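Local coordinates for kinesin-like protein KAR3 (Saccharomyces cerevisiae, PDB 1F9V), which is a kinesin-family motor that probably couples ATP hydrolysis in its P-loop motor domain to movement along microtubules, at residues A[5-10]-A[54-59]. The protein carries 2 engineered substitutions. Numbering follows the deposited sequence.
With ADP (adenosine-5'-diphosphate), chain D; ADP (adenosine-5'-diphosphate), chain C.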
ATOM      1  N   ILE A   5      -7.407   6.206   8.517  1.00 10.60           N
ATOM      2  CA  ILE A   5      -6.177   6.208   7.745  1.00 10.35           C
ATOM      3  C   ILE A   5      -4.934   6.376   8.614  1.00  9.88           C
ATOM      4  O   ILE A   5      -4.947   7.126   9.584  1.00 10.69           O
ATOM      5  CB  ILE A   5      -6.204   7.370   6.723  1.00 11.41           C
ATOM      6  CG1 ILE A   5      -7.376   7.189   5.754  1.00 11.38           C
ATOM      7  CG2 ILE A   5      -4.887   7.448   5.973  1.00 11.87           C
ATOM      8  CD1 ILE A   5      -7.895   8.494   5.189  1.00 12.06           C
ATOM      9  N   ARG A   6      -3.865   5.676   8.251  1.00  9.30           N
ATOM     10  CA  ARG A   6      -2.598   5.784   8.963  1.00  9.06           C
ATOM     11  C   ARG A   6      -1.483   5.778   7.943  1.00  8.19           C
ATOM     12  O   ARG A   6      -1.628   5.228   6.851  1.00  7.30           O
ATOM     13  CB  ARG A   6      -2.427   4.633   9.937  1.00 10.94           C
ATOM     14  CG  ARG A   6      -3.512   4.618  10.970  1.00 15.01           C
ATOM     15  CD  ARG A   6      -2.963   4.567  12.363  1.00 19.74           C
ATOM     16  NE  ARG A   6      -3.897   3.938  13.298  1.00 23.37           N
ATOM     17  CZ  ARG A   6      -5.190   4.233  13.405  1.00 25.71           C
ATOM     18  NH1 ARG A   6      -5.745   5.158  12.631  1.00 26.97           N
ATOM     19  NH2 ARG A   6      -5.931   3.595  14.304  1.00 28.30           N
ATOM     20  N   VAL A   7      -0.369   6.400   8.301  1.00  7.12           N
ATOM     21  CA  VAL A   7       0.774   6.490   7.417  1.00  8.26           C
ATOM     22  C   VAL A   7       2.055   6.022   8.100  1.00  8.11           C
ATOM     23  O   VAL A   7       2.370   6.469   9.203  1.00  7.79           O
ATOM     24  CB  VAL A   7       0.971   7.950   6.948  1.00  8.08           C
ATOM     25  CG1 VAL A   7       2.155   8.041   6.001  1.00  7.96           C
ATOM     26  CG2 VAL A   7      -0.314   8.455   6.282  1.00  8.38           C
ATOM     27  N   TYR A   8       2.766   5.104   7.451  1.00  7.89           N
ATOM     28  CA  TYR A   8       4.045   4.596   7.955  1.00  8.30           C
ATOM     29  C   TYR A   8       5.112   4.937   6.925  1.00  9.59           C
ATOM     30  O   TYR A   8       4.852   4.923   5.716  1.00  9.89           O
ATOM     31  CB  TYR A   8       4.049   3.071   8.098  1.00  8.82           C
ATOM     32  CG  TYR A   8       3.157   2.481   9.163  1.00  8.24           C
ATOM     33  CD1 TYR A   8       2.512   3.279  10.107  1.00  8.14           C
ATOM     34  CD2 TYR A   8       2.964   1.103   9.223  1.00  9.20           C
ATOM     35  CE1 TYR A   8       1.697   2.709  11.090  1.00  9.21           C
ATOM     36  CE2 TYR A   8       2.156   0.529  10.193  1.00  8.73           C
ATOM     37  CZ  TYR A   8       1.526   1.329  11.118  1.00  8.55           C
ATOM     38  OH  TYR A   8       0.719   0.738  12.067  1.00 12.31           O
ATOM     39  N   CYS A   9       6.310   5.256   7.396  1.00  8.65           N
ATOM     40  CA  CYS A   9       7.415   5.529   6.493  1.00  7.70           C
ATOM     41  C   CYS A   9       8.445   4.435   6.757  1.00  7.36           C
ATOM     42  O   CYS A   9       8.611   4.005   7.902  1.00  8.42           O
ATOM     43  CB  CYS A   9       8.031   6.901   6.786  1.00  9.18           C
ATOM     44  SG  CYS A   9       9.577   7.230   5.879  1.00 13.50           S
ATOM     45  N   ARG A  10       9.111   3.956   5.713  1.00  7.42           N
ATOM     46  CA  ARG A  10      10.140   2.943   5.903  1.00  7.53           C
ATOM     47  C   ARG A  10      11.391   3.271   5.116  1.00  8.81           C
ATOM     48  O   ARG A  10      11.351   3.430   3.894  1.00  7.84           O
ATOM     49  CB  ARG A  10       9.660   1.555   5.486  1.00  7.88           C
ATOM     50  CG  ARG A  10      10.761   0.506   5.655  1.00  9.13           C
ATOM     51  CD  ARG A  10      10.413  -0.841   5.034  1.00 10.07           C
ATOM     52  NE  ARG A  10      11.243  -1.899   5.601  1.00  9.50           N
ATOM     53  CZ  ARG A  10      11.032  -3.197   5.417  1.00 11.26           C
ATOM     54  NH1 ARG A  10      10.009  -3.609   4.671  1.00  9.99           N
ATOM     55  NH2 ARG A  10      11.829  -4.086   5.990  1.00  8.01           N
ATOM     56  N   PHE A  54       9.078  15.784   9.640  1.00 12.46           N
ATOM     57  CA  PHE A  54       7.881  15.030   9.290  1.00 11.27           C
ATOM     58  C   PHE A  54       7.488  14.142  10.463  1.00 12.23           C
ATOM     59  O   PHE A  54       8.343  13.680  11.222  1.00 13.17           O
ATOM     60  CB  PHE A  54       8.139  14.154   8.061  1.00 10.69           C
ATOM     61  CG  PHE A  54       8.642  14.912   6.867  1.00  9.27           C
ATOM     62  CD1 PHE A  54       7.756  15.574   6.025  1.00 11.32           C
ATOM     63  CD2 PHE A  54       9.999  14.967   6.581  1.00  9.82           C
ATOM     64  CE1 PHE A  54       8.215  16.284   4.910  1.00 10.86           C
ATOM     65  CE2 PHE A  54      10.475  15.672   5.470  1.00 10.45           C
ATOM     66  CZ  PHE A  54       9.577  16.335   4.630  1.00 10.98           C
ATOM     67  N   LYS A  55       6.186  13.916  10.612  1.00 11.34           N
ATOM     68  CA  LYS A  55       5.664  13.060  11.671  1.00 10.72           C
ATOM     69  C   LYS A  55       4.682  12.079  11.041  1.00 10.34           C
ATOM     70  O   LYS A  55       3.863  12.470  10.197  1.00  9.84           O
ATOM     71  CB  LYS A  55       4.956  13.895  12.742  1.00 10.90           C
ATOM     72  CG  LYS A  55       5.918  14.584  13.698  1.00 14.03           C
ATOM     73  CD  LYS A  55       5.200  15.414  14.742  1.00 14.64           C
ATOM     74  CE  LYS A  55       5.852  16.784  14.861  1.00 20.29           C
ATOM     75  NZ  LYS A  55       6.405  17.024  16.218  1.00 21.13           N
ATOM     76  N   PHE A  56       4.784  10.814  11.444  1.00  8.05           N
ATOM     77  CA  PHE A  56       3.926   9.752  10.930  1.00  7.58           C
ATOM     78  C   PHE A  56       3.506   8.848  12.073  1.00  9.21           C
ATOM     79  O   PHE A  56       3.967   9.005  13.201  1.00  9.54           O
ATOM     80  CB  PHE A  56       4.672   8.946   9.861  1.00  7.95           C
ATOM     81  CG  PHE A  56       5.125   9.782   8.689  1.00  7.77           C
ATOM     82  CD1 PHE A  56       4.191  10.400   7.858  1.00  8.95           C
ATOM     83  CD2 PHE A  56       6.481   9.995   8.445  1.00  8.66           C
ATOM     84  CE1 PHE A  56       4.594  11.220   6.808  1.00  9.24           C
ATOM     85  CE2 PHE A  56       6.900  10.818   7.391  1.00  9.04           C
ATOM     86  CZ  PHE A  56       5.955  11.431   6.572  1.00  8.97           C
ATOM     87  N   ASP A  57       2.620   7.901  11.794  1.00  9.23           N
ATOM     88  CA  ASP A  57       2.161   6.996  12.835  1.00  9.42           C
ATOM     89  C   ASP A  57       3.296   6.078  13.268  1.00  9.43           C
ATOM     90  O   ASP A  57       3.347   5.627  14.413  1.00  9.70           O
ATOM     91  CB  ASP A  57       0.961   6.192  12.325  1.00  8.56           C
ATOM     92  CG  ASP A  57      -0.253   7.074  12.088  1.00  8.75           C
ATOM     93  OD1 ASP A  57      -0.897   7.483  13.074  1.00 11.40           O
ATOM     94  OD2 ASP A  57      -0.554   7.376  10.919  1.00  9.14           O
ATOM     95  N   LYS A  58       4.215   5.814  12.347  1.00  9.90           N
ATOM     96  CA  LYS A  58       5.358   4.962  12.640  1.00 11.41           C
ATOM     97  C   LYS A  58       6.418   5.142  11.572  1.00 11.46           C
ATOM     98  O   LYS A  58       6.109   5.339  10.394  1.00  9.08           O
ATOM     99  CB  LYS A  58       4.929   3.490  12.692  1.00 13.25           C
ATOM    100  CG  LYS A  58       6.066   2.519  13.000  1.00 19.17           C
ATOM    101  CD  LYS A  58       6.022   1.956  14.426  1.00 22.56           C
ATOM    102  CE  LYS A  58       5.022   2.668  15.331  1.00 25.44           C
ATOM    103  NZ  LYS A  58       4.520   1.780  16.430  1.00 27.67           N
ATOM    104  N   ILE A  59       7.676   5.095  11.983  1.00  9.79           N
ATOM    105  CA  ILE A  59       8.765   5.218  11.033  1.00  9.26           C
ATOM    106  C   ILE A  59       9.691   4.040  11.255  1.00  9.57           C
ATOM    107  O   ILE A  59      10.208   3.846  12.350  1.00 11.47           O
ATOM    108  CB  ILE A  59       9.550   6.535  11.205  1.00  9.05           C
ATOM    109  CG1 ILE A  59       8.612   7.731  11.016  1.00  8.53           C
ATOM    110  CG2 ILE A  59      10.671   6.607  10.167  1.00 10.53           C
ATOM    111  CD1 ILE A  59       9.260   9.080  11.253  1.00  9.48           C
TER
HETATM  112  PB  ADP D 998      -5.352   2.076  18.286  1.00 45.47           P
HETATM  113  O1B ADP D 998      -6.029   3.292  18.831  1.00 47.45           O
HETATM  114  O2B ADP D 998      -4.754   2.354  16.796  1.00 47.20           O
HETATM  115  O3B ADP D 998      -4.279   1.599  19.210  1.00 45.44           O
HETATM  116  PA  ADP D 998      -7.239   0.446  16.805  1.00 40.67           P
HETATM  117  O1A ADP D 998      -8.523  -0.109  17.270  1.00 41.21           O
HETATM  118  O2A ADP D 998      -7.429   1.603  15.908  1.00 40.15           O
HETATM  119  O3A ADP D 998      -6.405   0.940  18.059  1.00 43.21           O
HETATM  120  O5' ADP D 998      -6.295  -0.689  16.163  1.00 38.08           O
HETATM  121  C5' ADP D 998      -5.102  -1.075  16.852  1.00 34.54           C
HETATM  122  C4' ADP D 998      -3.994  -1.533  15.904  1.00 32.26           C
HETATM  123  O4' ADP D 998      -4.470  -2.006  14.618  1.00 30.09           O
HETATM  124  C3' ADP D 998      -2.975  -0.448  15.630  1.00 31.78           C
HETATM  125  O3' ADP D 998      -1.924  -0.394  16.607  1.00 34.33           O
HETATM  126  C2' ADP D 998      -2.474  -0.749  14.240  1.00 29.61           C
HETATM  127  O2' ADP D 998      -1.314  -1.598  14.244  1.00 28.99           O
HETATM  128  C1' ADP D 998      -3.698  -1.361  13.563  1.00 26.91           C
HETATM  129  N9  ADP D 998      -4.475  -0.341  12.741  1.00 23.92           N
HETATM  130  C8  ADP D 998      -5.703   0.147  12.996  1.00 22.34           C
HETATM  131  N7  ADP D 998      -6.049   1.012  12.023  1.00 19.44           N
HETATM  132  C5  ADP D 998      -5.065   1.079  11.152  1.00 20.27           C
HETATM  133  C6  ADP D 998      -4.815   1.768   9.945  1.00 19.97           C
HETATM  134  N6  ADP D 998      -5.732   2.609   9.430  1.00 16.04           N
HETATM  135  N1  ADP D 998      -3.624   1.586   9.283  1.00 19.71           N
HETATM  136  C2  ADP D 998      -2.667   0.752   9.750  1.00 20.11           C
HETATM  137  N3  ADP D 998      -2.896   0.084  10.897  1.00 19.18           N
HETATM  138  C4  ADP D 998      -4.047   0.211  11.615  1.00 21.44           C
HETATM  139  PB  ADP C 999      10.920  -0.827  -5.602  1.00 11.29           P
HETATM  140  O1B ADP C 999      10.455   0.311  -4.768  1.00  9.77           O
HETATM  141  O2B ADP C 999       9.804  -1.980  -5.656  1.00 11.48           O
HETATM  142  O3B ADP C 999      11.314  -0.381  -6.963  1.00 11.97           O
HETATM  143  PA  ADP C 999      12.505  -3.041  -4.633  1.00 14.23           P
HETATM  144  O1A ADP C 999      11.703  -3.546  -3.519  1.00 14.72           O
HETATM  145  O2A ADP C 999      12.254  -3.854  -5.821  1.00 18.36           O
HETATM  146  O3A ADP C 999      12.146  -1.528  -4.905  1.00 12.72           O
HETATM  147  O5' ADP C 999      14.050  -3.136  -4.304  1.00 18.24           O
HETATM  148  C5' ADP C 999      15.029  -2.095  -4.288  1.00 16.12           C
HETATM  149  C4' ADP C 999      16.348  -2.821  -3.887  1.00 16.79           C
HETATM  150  O4' ADP C 999      16.501  -2.622  -2.476  1.00 13.89           O
HETATM  151  C3' ADP C 999      16.290  -4.351  -4.070  1.00 17.73           C
HETATM  152  O3' ADP C 999      17.551  -4.902  -4.484  1.00 21.75           O
HETATM  153  C2' ADP C 999      15.872  -4.896  -2.715  1.00 17.76           C
HETATM  154  O2' ADP C 999      16.248  -6.268  -2.505  1.00 19.87           O
HETATM  155  C1' ADP C 999      16.480  -3.879  -1.759  1.00 15.25           C
HETATM  156  N9  ADP C 999      15.649  -3.660  -0.535  1.00 14.49           N
HETATM  157  C8  ADP C 999      14.546  -2.888  -0.495  1.00 12.87           C
HETATM  158  N7  ADP C 999      14.062  -2.874   0.731  1.00 11.72           N
HETATM  159  C5  ADP C 999      14.825  -3.619   1.489  1.00 12.43           C
HETATM  160  C6  ADP C 999      14.833  -3.971   2.830  1.00 12.32           C
HETATM  161  N6  ADP C 999      13.884  -3.505   3.648  1.00 12.50           N
HETATM  162  N1  ADP C 999      15.808  -4.800   3.318  1.00 14.07           N
HETATM  163  C2  ADP C 999      16.784  -5.289   2.526  1.00 14.30           C
HETATM  164  N3  ADP C 999      16.794  -4.949   1.221  1.00 14.98           N
HETATM  165  C4  ADP C 999      15.854  -4.135   0.674  1.00 13.64           C
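Strand 5-10 pairs in parallel with 58-59 at C9 and I59, where C9 N donates to K58 O (3.0 Å), while D57 N reaches V7 O in a more bent bond (140°). Ahead of this pairing a side chain takes over, as D57 OD2 accepts V7 N at 2.8 Å in a nearly straight bond (167°), met on the anti side of the carboxylate. D57 OD1 turns instead to a salt bridge with R342. K58 CB makes a CH-pi contact over one face of the Y8 ring, 4.0 Å from its centre, while D57 CB lies at the ring edge. F56 touches V7 CG1 through CD1 (3.6 Å) and C9 CB through CD2. The bend of R6 at chi2 (-128°) sets CD beside D57 OD1 (3.6 Å). Beyond it, N7 of the chain D ADP, not the P-loop nucleotide, lies over one guanidinium face toward the rim, and NH2 bonds its O2B at 3.0 Å. An alanine at R6 would probably leave this diphosphate without its guanidinium partner. At D57 the chain passes from strand 51-56 of a small antiparallel sheet into the central sheet, where 4-11 lies between 58-60 and 311-318; F56 packs on L332 and A335 of helix 325-338.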